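Local coordinates for protein polyphosphate kinase (Porphyromonas gingivalis, PDB 2O8R) that probably catalyses the reversible transfer of the terminal phosphate of ATP to a growing polyphosphate chain, with magnesium as cofactor, at residues G537-K542 with T553-A558; K549-Q554 with R621-R626. The protein carries 3 engineered substitutions. All blocks are in the same frame, centred on the assembly; numbering follows the deposited sequence.

How the interactions relate
Both interactions use the helix 549-560 in the second of the two phospholipase D-like C-terminal domains, and their segments overlap at Thr553 and Gln554. Interaction 1 lies in the domain core: four buried side chains join the strand 538-543 to the helix that follows it in the chain. Interaction 2, its centre about 14 Å from that of interaction 1, belongs to the N-terminal turn of the same helix and is partly open to solvent; there 549-554 meets 621-626, far later in the sequence. No hydrogen bond crosses either contact. The core contact is wholly apolar, whereas the more exposed one combines a single apolar touch with a looser approach of two polar side chains.

Interaction 1 (G537-K542 with T553-A558); sequences GYMLLK and TQLYRA
Met539, a selenomethionine, and Leu541 project from one face of the strand 538-542 toward the helix 553-558, where Leu555 and Ala558 receive them. The strand and helix are the first two elements of a beta-alpha-beta unit completed by the strand 564-569, and their segments run roughly antiparallel at 145°, the axes 11.4 Å apart.

All touches across the contact are apolar. The terminal methyl does the work for Met539: with the chain bent at its third torsion (chi3 -78°), CE sits 3.7 Å from Ala558 CB and 4.0 Å from Leu555 CD2. Leu555 CD2 also meets the tip of Leu541, whose CD1 is 4.1 Å away, so this one methyl is shared by both strand residues. The Leu555 side chain lies aslant to each of them.

Polar links leave the contact for other partners: Tyr538 OH hydrogen-bonds Asp566, and Arg557 forms a salt bridge with Glu525 of the helix 516-532. That helix also borders the apolar layer, with Ile524 touching Met539. With methyl groups alone meeting and no hydrogen bond between the segments, the contact between the two rests on dispersion and, as its four buried residues suggest, the exclusion of water.

Interaction 2 (K549-Q554 with R621-R626); sequences KNVITQ and RNLYNR
Val551 and Leu623 meet methyl to methyl between two helical turns of the second C-terminal domain, which has the phospholipase D-like fold. Val551 is on the first turns of the helix 549-560, and Leu623 is on the short, weakly bonded helix around 621-624; their CA atoms lie 9.7 Å apart, so the side chains span the gap.

Both point at the opposite segment. Val551 places CG1 anti to its own N (chi1 -162°), which leaves CG2, the branch anti to the carbonyl carbon, to reach Leu623 CD1 at 3.6 Å. The two side chains are inclined to each other, and the touch is confined to this one pair of methyls. Trp618 packs on Val551, while Met516 and Ile520 of the helix 516-532 touch Leu623, so that each of the two side chains has further apolar neighbours.

Toward solvent, Tyr624 extends its hydroxyl end toward the amide of Asn550. Tyr624 OH and Asn550 ND2 remain 4.4 Å apart and form no hydrogen bond. Leu623 CB lies over the rim of one face of the Tyr624 ring, 4.1 Å above its plane. The side chain of Leu623 is about 11 Å from that of His439, the predicted phosphohistidine. Within the helix 549-554, Lys549 O accepts from both Thr553 N and Thr553 OG1, the two donors arriving from opposite faces of the carbonyl plane.

Interaction 1 (G537-K542 with T553-A558)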
ATOM      1  N   GLY A 537      21.539  44.246 -17.793  1.00 66.26           N
ATOM      2  CA  GLY A 537      21.556  43.411 -16.590  1.00 62.86           C
ATOM      3  C   GLY A 537      20.252  42.659 -16.422  1.00 63.80           C
ATOM      4  O   GLY A 537      19.223  43.244 -16.068  1.00 72.88           O
ATOM      5  N   TYR A 538      20.284  41.356 -16.673  1.00 53.29           N
ATOM      6  CA  TYR A 538      19.056  40.562 -16.641  1.00 53.76           C
ATOM      7  C   TYR A 538      19.197  39.242 -15.882  1.00 52.67           C
ATOM      8  O   TYR A 538      20.267  38.611 -15.892  1.00 58.47           O
ATOM      9  CB  TYR A 538      18.564  40.301 -18.066  1.00 43.49           C
ATOM     10  CG  TYR A 538      17.243  39.595 -18.113  1.00 55.89           C
ATOM     11  CD1 TYR A 538      16.078  40.237 -17.686  1.00 56.47           C
ATOM     12  CD2 TYR A 538      17.153  38.276 -18.566  1.00 48.20           C
ATOM     13  CE1 TYR A 538      14.859  39.598 -17.716  1.00 44.48           C
ATOM     14  CE2 TYR A 538      15.934  37.622 -18.602  1.00 42.48           C
ATOM     15  CZ  TYR A 538      14.793  38.286 -18.171  1.00 54.37           C
ATOM     16  OH  TYR A 538      13.583  37.645 -18.217  1.00 53.47           O
HETATM   17  N   MSE A 539      18.113  38.837 -15.217  1.00 51.01           N
HETATM   18  CA  MSE A 539      18.045  37.553 -14.506  1.00 42.14           C
HETATM   19  C   MSE A 539      16.701  36.920 -14.733  1.00 51.83           C
HETATM   20  O   MSE A 539      15.668  37.597 -14.694  1.00 64.71           O
HETATM   21  CB  MSE A 539      18.251  37.736 -13.007  1.00 32.69           C
HETATM   22  CG  MSE A 539      19.665  38.113 -12.646  1.00 53.92           C
HETATM   23 SE   MSE A 539      20.028  38.127 -10.748  1.00 84.11          SE
HETATM   24  CE  MSE A 539      19.231  39.799 -10.238  1.00 71.25           C
ATOM     25  N   LEU A 540      16.713  35.614 -14.973  1.00 59.40           N
ATOM     26  CA  LEU A 540      15.482  34.854 -15.089  1.00 52.73           C
ATOM     27  C   LEU A 540      15.566  33.721 -14.094  1.00 56.38           C
ATOM     28  O   LEU A 540      16.403  32.833 -14.229  1.00 60.27           O
ATOM     29  CB  LEU A 540      15.295  34.352 -16.520  1.00 50.18           C
ATOM     30  CG  LEU A 540      13.995  33.664 -16.964  1.00 69.74           C
ATOM     31  CD1 LEU A 540      12.767  34.045 -16.150  1.00 54.81           C
ATOM     32  CD2 LEU A 540      13.748  33.936 -18.430  1.00 59.78           C
ATOM     33  N   LEU A 541      14.705  33.773 -13.081  1.00 55.00           N
ATOM     34  CA  LEU A 541      14.805  32.877 -11.934  1.00 38.62           C
ATOM     35  C   LEU A 541      13.478  32.163 -11.644  1.00 41.13           C
ATOM     36  O   LEU A 541      12.458  32.809 -11.407  1.00 46.84           O
ATOM     37  CB  LEU A 541      15.209  33.679 -10.711  1.00 43.79           C
ATOM     38  CG  LEU A 541      16.518  34.443 -10.634  1.00 49.62           C
ATOM     39  CD1 LEU A 541      16.481  35.220  -9.339  1.00 38.40           C
ATOM     40  CD2 LEU A 541      17.706  33.492 -10.659  1.00 61.99           C
ATOM     41  N   LYS A 542      13.492  30.830 -11.662  1.00 47.78           N
ATOM     42  CA  LYS A 542      12.284  30.051 -11.398  1.00 43.25           C
ATOM     43  C   LYS A 542      12.481  29.094 -10.240  1.00 48.37           C
ATOM     44  O   LYS A 542      13.411  28.297 -10.250  1.00 41.54           O
ATOM     45  CB  LYS A 542      11.879  29.259 -12.622  1.00 43.37           C
ATOM     46  CG  LYS A 542      10.722  28.304 -12.384  1.00 42.57           C
ATOM     47  CD  LYS A 542      10.415  27.490 -13.638  1.00 22.29           C
ATOM     48  CE  LYS A 542       9.302  26.541 -13.382  1.00 41.47           C
ATOM     49  NZ  LYS A 542       8.069  27.325 -13.418  1.00 41.03           N
ATOM     50  N   THR A 553      17.321  40.513  -0.316  1.00 63.11           N
ATOM     51  CA  THR A 553      17.918  41.841  -0.189  1.00 63.65           C
ATOM     52  C   THR A 553      18.881  42.136  -1.343  1.00 55.53           C
ATOM     53  O   THR A 553      18.890  43.238  -1.888  1.00 67.71           O
ATOM     54  CB  THR A 553      18.619  42.032   1.180  1.00 64.49           C
ATOM     55  OG1 THR A 553      17.733  41.650   2.243  1.00 61.87           O
ATOM     56  CG2 THR A 553      18.996  43.468   1.375  1.00 41.11           C
ATOM     57  N   GLN A 554      19.668  41.137  -1.725  1.00 60.18           N
ATOM     58  CA  GLN A 554      20.538  41.238  -2.895  1.00 67.83           C
ATOM     59  C   GLN A 554      19.730  41.524  -4.164  1.00 72.59           C
ATOM     60  O   GLN A 554      20.141  42.321  -5.010  1.00 72.57           O
ATOM     61  CB  GLN A 554      21.356  39.953  -3.056  1.00 48.87           C
ATOM     62  CG  GLN A 554      21.991  39.501  -1.750  1.00 78.34           C
ATOM     63  CD  GLN A 554      22.925  38.315  -1.894  1.00 79.86           C
ATOM     64  OE1 GLN A 554      23.310  37.937  -2.998  1.00 90.84           O
ATOM     65  NE2 GLN A 554      23.308  37.730  -0.765  1.00 94.26           N
ATOM     66  N   LEU A 555      18.571  40.882  -4.279  1.00 72.21           N
ATOM     67  CA  LEU A 555      17.725  41.057  -5.443  1.00 74.18           C
ATOM     68  C   LEU A 555      17.211  42.481  -5.500  1.00 73.34           C
ATOM     69  O   LEU A 555      17.249  43.114  -6.558  1.00 72.23           O
ATOM     70  CB  LEU A 555      16.570  40.061  -5.428  1.00 66.90           C
ATOM     71  CG  LEU A 555      16.957  38.589  -5.545  1.00 63.02           C
ATOM     72  CD1 LEU A 555      15.744  37.707  -5.279  1.00 66.39           C
ATOM     73  CD2 LEU A 555      17.586  38.278  -6.903  1.00 56.87           C
ATOM     74  N   TYR A 556      16.752  42.976  -4.351  1.00 63.99           N
ATOM     75  CA  TYR A 556      16.314  44.361  -4.202  1.00 62.55           C
ATOM     76  C   TYR A 556      17.422  45.335  -4.597  1.00 74.60           C
ATOM     77  O   TYR A 556      17.175  46.322  -5.305  1.00 67.35           O
ATOM     78  CB  TYR A 556      15.929  44.645  -2.760  1.00 60.45           C
ATOM     79  CG  TYR A 556      14.571  44.140  -2.330  1.00 70.07           C
ATOM     80  CD1 TYR A 556      13.455  44.281  -3.149  1.00 57.57           C
ATOM     81  CD2 TYR A 556      14.395  43.553  -1.073  1.00 52.28           C
ATOM     82  CE1 TYR A 556      12.202  43.833  -2.736  1.00 60.67           C
ATOM     83  CE2 TYR A 556      13.150  43.122  -0.651  1.00 64.96           C
ATOM     84  CZ  TYR A 556      12.066  43.258  -1.487  1.00 62.72           C
ATOM     85  OH  TYR A 556      10.848  42.815  -1.065  1.00 65.40           O
ATOM     86  N   ARG A 557      18.641  45.056  -4.136  1.00 54.47           N
ATOM     87  CA  ARG A 557      19.786  45.867  -4.516  1.00 61.88           C
ATOM     88  C   ARG A 557      20.095  45.772  -6.009  1.00 70.67           C
ATOM     89  O   ARG A 557      20.505  46.761  -6.618  1.00 91.38           O
ATOM     90  CB  ARG A 557      21.022  45.506  -3.703  1.00 49.60           C
ATOM     91  CG  ARG A 557      20.979  45.913  -2.234  1.00 61.63           C
ATOM     92  CD  ARG A 557      22.181  45.349  -1.479  1.00 67.77           C
ATOM     93  NE  ARG A 557      23.331  45.214  -2.376  1.00 95.78           N
ATOM     94  CZ  ARG A 557      23.985  44.078  -2.625  1.00108.83           C
ATOM     95  NH1 ARG A 557      23.644  42.941  -2.020  1.00102.39           N
ATOM     96  NH2 ARG A 557      25.001  44.091  -3.477  1.00 94.69           N
ATOM     97  N   ALA A 558      19.896  44.597  -6.599  1.00 71.32           N
ATOM     98  CA  ALA A 558      20.101  44.438  -8.036  1.00 62.72           C
ATOM     99  C   ALA A 558      19.079  45.273  -8.789  1.00 62.75           C
ATOM    100  O   ALA A 558      19.423  45.969  -9.737  1.00 73.06           O
ATOM    101  CB  ALA A 558      20.015  42.982  -8.438  1.00 44.78           C
TER

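Interaction 2 (K549-Q554 with R621-R626)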
ATOM      1  N   LYS A 549      15.768  36.109   3.480  1.00 81.02           N
ATOM      2  CA  LYS A 549      15.967  37.560   3.621  1.00 79.30           C
ATOM      3  C   LYS A 549      17.222  38.085   2.939  1.00 69.26           C
ATOM      4  O   LYS A 549      17.197  39.165   2.352  1.00 73.16           O
ATOM      5  CB  LYS A 549      15.994  37.981   5.091  1.00 81.30           C
ATOM      6  CG  LYS A 549      14.639  38.182   5.734  1.00 87.27           C
ATOM      7  CD  LYS A 549      14.823  38.701   7.154  1.00104.55           C
ATOM      8  CE  LYS A 549      13.592  38.497   8.024  1.00102.92           C
ATOM      9  NZ  LYS A 549      13.410  37.082   8.475  1.00 94.45           N
ATOM     10  N   ASN A 550      18.315  37.332   3.009  1.00 55.50           N
ATOM     11  CA  ASN A 550      19.563  37.813   2.439  1.00 69.19           C
ATOM     12  C   ASN A 550      19.543  37.880   0.932  1.00 72.09           C
ATOM     13  O   ASN A 550      19.807  38.934   0.361  1.00 75.31           O
ATOM     14  CB  ASN A 550      20.757  37.024   2.947  1.00 68.08           C
ATOM     15  CG  ASN A 550      21.180  37.459   4.334  1.00104.47           C
ATOM     16  OD1 ASN A 550      20.356  37.903   5.142  1.00107.60           O
ATOM     17  ND2 ASN A 550      22.473  37.346   4.619  1.00122.68           N
ATOM     18  N   VAL A 551      19.192  36.774   0.290  1.00 72.47           N
ATOM     19  CA  VAL A 551      19.154  36.746  -1.166  1.00 64.74           C
ATOM     20  C   VAL A 551      18.107  37.729  -1.683  1.00 59.99           C
ATOM     21  O   VAL A 551      18.315  38.373  -2.706  1.00 59.51           O
ATOM     22  CB  VAL A 551      18.876  35.339  -1.731  1.00 55.91           C
ATOM     23  CG1 VAL A 551      19.283  35.290  -3.165  1.00 65.32           C
ATOM     24  CG2 VAL A 551      19.663  34.322  -0.992  1.00 68.33           C
ATOM     25  N   ILE A 552      16.994  37.853  -0.969  1.00 45.40           N
ATOM     26  CA  ILE A 552      15.965  38.791  -1.370  1.00 53.20           C
ATOM     27  C   ILE A 552      16.534  40.210  -1.343  1.00 65.38           C
ATOM     28  O   ILE A 552      16.319  40.994  -2.271  1.00 63.71           O
ATOM     29  CB  ILE A 552      14.689  38.650  -0.520  1.00 51.05           C
ATOM     30  CG1 ILE A 552      14.046  37.281  -0.779  1.00 54.98           C
ATOM     31  CG2 ILE A 552      13.694  39.728  -0.881  1.00 45.17           C
ATOM     32  CD1 ILE A 552      12.738  37.043  -0.053  1.00 51.03           C
ATOM     33  N   THR A 553      17.321  40.513  -0.316  1.00 63.11           N
ATOM     34  CA  THR A 553      17.918  41.841  -0.189  1.00 63.65           C
ATOM     35  C   THR A 553      18.881  42.136  -1.343  1.00 55.53           C
ATOM     36  O   THR A 553      18.890  43.238  -1.888  1.00 67.71           O
ATOM     37  CB  THR A 553      18.619  42.032   1.180  1.00 64.49           C
ATOM     38  OG1 THR A 553      17.733  41.650   2.243  1.00 61.87           O
ATOM     39  CG2 THR A 553      18.996  43.468   1.375  1.00 41.11           C
ATOM     40  N   GLN A 554      19.668  41.137  -1.725  1.00 60.18           N
ATOM     41  CA  GLN A 554      20.538  41.238  -2.895  1.00 67.83           C
ATOM     42  C   GLN A 554      19.730  41.524  -4.164  1.00 72.59           C
ATOM     43  O   GLN A 554      20.141  42.321  -5.010  1.00 72.57           O
ATOM     44  CB  GLN A 554      21.356  39.953  -3.056  1.00 48.87           C
ATOM     45  CG  GLN A 554      21.991  39.501  -1.750  1.00 78.34           C
ATOM     46  CD  GLN A 554      22.925  38.315  -1.894  1.00 79.86           C
ATOM     47  OE1 GLN A 554      23.310  37.937  -2.998  1.00 90.84           O
ATOM     48  NE2 GLN A 554      23.308  37.730  -0.765  1.00 94.26           N
ATOM     49  N   ARG A 621      16.186  27.638   5.345  1.00 78.67           N
ATOM     50  CA  ARG A 621      16.642  26.250   5.542  1.00 80.65           C
ATOM     51  C   ARG A 621      17.348  25.598   4.336  1.00 79.52           C
ATOM     52  O   ARG A 621      18.195  24.726   4.515  1.00 81.93           O
ATOM     53  CB  ARG A 621      15.500  25.349   6.059  1.00 67.39           C
ATOM     54  CG  ARG A 621      15.466  25.213   7.602  1.00 90.31           C
ATOM     55  CD  ARG A 621      14.507  24.123   8.103  1.00 93.31           C
ATOM     56  NE  ARG A 621      15.080  22.769   8.110  1.00113.73           N
ATOM     57  CZ  ARG A 621      15.446  22.101   9.208  1.00113.58           C
ATOM     58  NH1 ARG A 621      15.314  22.651  10.407  1.00121.27           N
ATOM     59  NH2 ARG A 621      15.947  20.877   9.112  1.00100.14           N
ATOM     60  N   ASN A 622      17.020  26.032   3.121  1.00 80.43           N
ATOM     61  CA  ASN A 622      17.618  25.460   1.913  1.00 75.08           C
ATOM     62  C   ASN A 622      19.093  25.810   1.695  1.00 76.72           C
ATOM     63  O   ASN A 622      19.899  24.929   1.411  1.00 75.13           O
ATOM     64  CB  ASN A 622      16.808  25.858   0.685  1.00 79.80           C
ATOM     65  CG  ASN A 622      15.475  25.154   0.613  1.00 86.00           C
ATOM     66  OD1 ASN A 622      14.990  24.607   1.601  1.00 97.01           O
ATOM     67  ND2 ASN A 622      14.865  25.171  -0.562  1.00 97.82           N
ATOM     68  N   LEU A 623      19.442  27.087   1.834  1.00 82.30           N
ATOM     69  CA  LEU A 623      20.805  27.547   1.553  1.00 92.91           C
ATOM     70  C   LEU A 623      21.792  27.317   2.701  1.00 99.88           C
ATOM     71  O   LEU A 623      22.989  27.555   2.534  1.00106.73           O
ATOM     72  CB  LEU A 623      20.809  29.034   1.175  1.00 94.57           C
ATOM     73  CG  LEU A 623      19.876  29.548   0.070  1.00 94.33           C
ATOM     74  CD1 LEU A 623      19.389  30.953   0.374  1.00 65.74           C
ATOM     75  CD2 LEU A 623      20.531  29.503  -1.292  1.00 70.92           C
ATOM     76  N   TYR A 624      21.299  26.864   3.855  1.00104.82           N
ATOM     77  CA  TYR A 624      22.146  26.724   5.046  1.00100.55           C
ATOM     78  C   TYR A 624      22.086  25.375   5.770  1.00 99.92           C
ATOM     79  O   TYR A 624      23.116  24.854   6.192  1.00 99.87           O
ATOM     80  CB  TYR A 624      21.872  27.867   6.024  1.00105.46           C
ATOM     81  CG  TYR A 624      22.080  29.247   5.428  1.00105.97           C
ATOM     82  CD1 TYR A 624      23.356  29.704   5.103  1.00110.43           C
ATOM     83  CD2 TYR A 624      21.000  30.093   5.188  1.00107.54           C
ATOM     84  CE1 TYR A 624      23.549  30.969   4.554  1.00111.59           C
ATOM     85  CE2 TYR A 624      21.179  31.358   4.642  1.00103.51           C
ATOM     86  CZ  TYR A 624      22.457  31.792   4.330  1.00112.85           C
ATOM     87  OH  TYR A 624      22.642  33.044   3.791  1.00107.64           O
ATOM     88  N   ASN A 625      20.891  24.811   5.914  1.00101.87           N
ATOM     89  CA  ASN A 625      20.714  23.548   6.647  1.00 96.78           C
ATOM     90  C   ASN A 625      20.945  22.276   5.829  1.00 94.53           C
ATOM     91  O   ASN A 625      21.570  21.326   6.305  1.00110.46           O
ATOM     92  CB  ASN A 625      19.324  23.486   7.282  1.00 87.55           C
ATOM     93  CG  ASN A 625      19.083  24.603   8.260  1.00 90.52           C
ATOM     94  OD1 ASN A 625      19.617  25.701   8.111  1.00 99.66           O
ATOM     95  ND2 ASN A 625      18.276  24.332   9.275  1.00114.94           N
ATOM     96  N   ARG A 626      20.428  22.259   4.608  1.00 73.74           N
ATOM     97  CA  ARG A 626      20.491  21.085   3.748  1.00 70.23           C
ATOM     98  C   ARG A 626      21.763  21.001   2.901  1.00 69.95           C
ATOM     99  O   ARG A 626      22.431  22.006   2.653  1.00 72.99           O
ATOM    100  CB  ARG A 626      19.273  21.070   2.813  1.00 63.23           C
ATOM    101  CG  ARG A 626      17.989  20.610   3.467  1.00 76.83           C
ATOM    102  CD  ARG A 626      16.954  21.701   3.522  1.00 77.21           C
ATOM    103  NE  ARG A 626      16.304  21.868   2.225  1.00104.20           N
ATOM    104  CZ  ARG A 626      15.224  21.199   1.826  1.00105.98           C
ATOM    105  NH1 ARG A 626      14.710  21.430   0.624  1.00105.97           N
ATOM    106  NH2 ARG A 626      14.652  20.304   2.621  1.00112.28           N
TER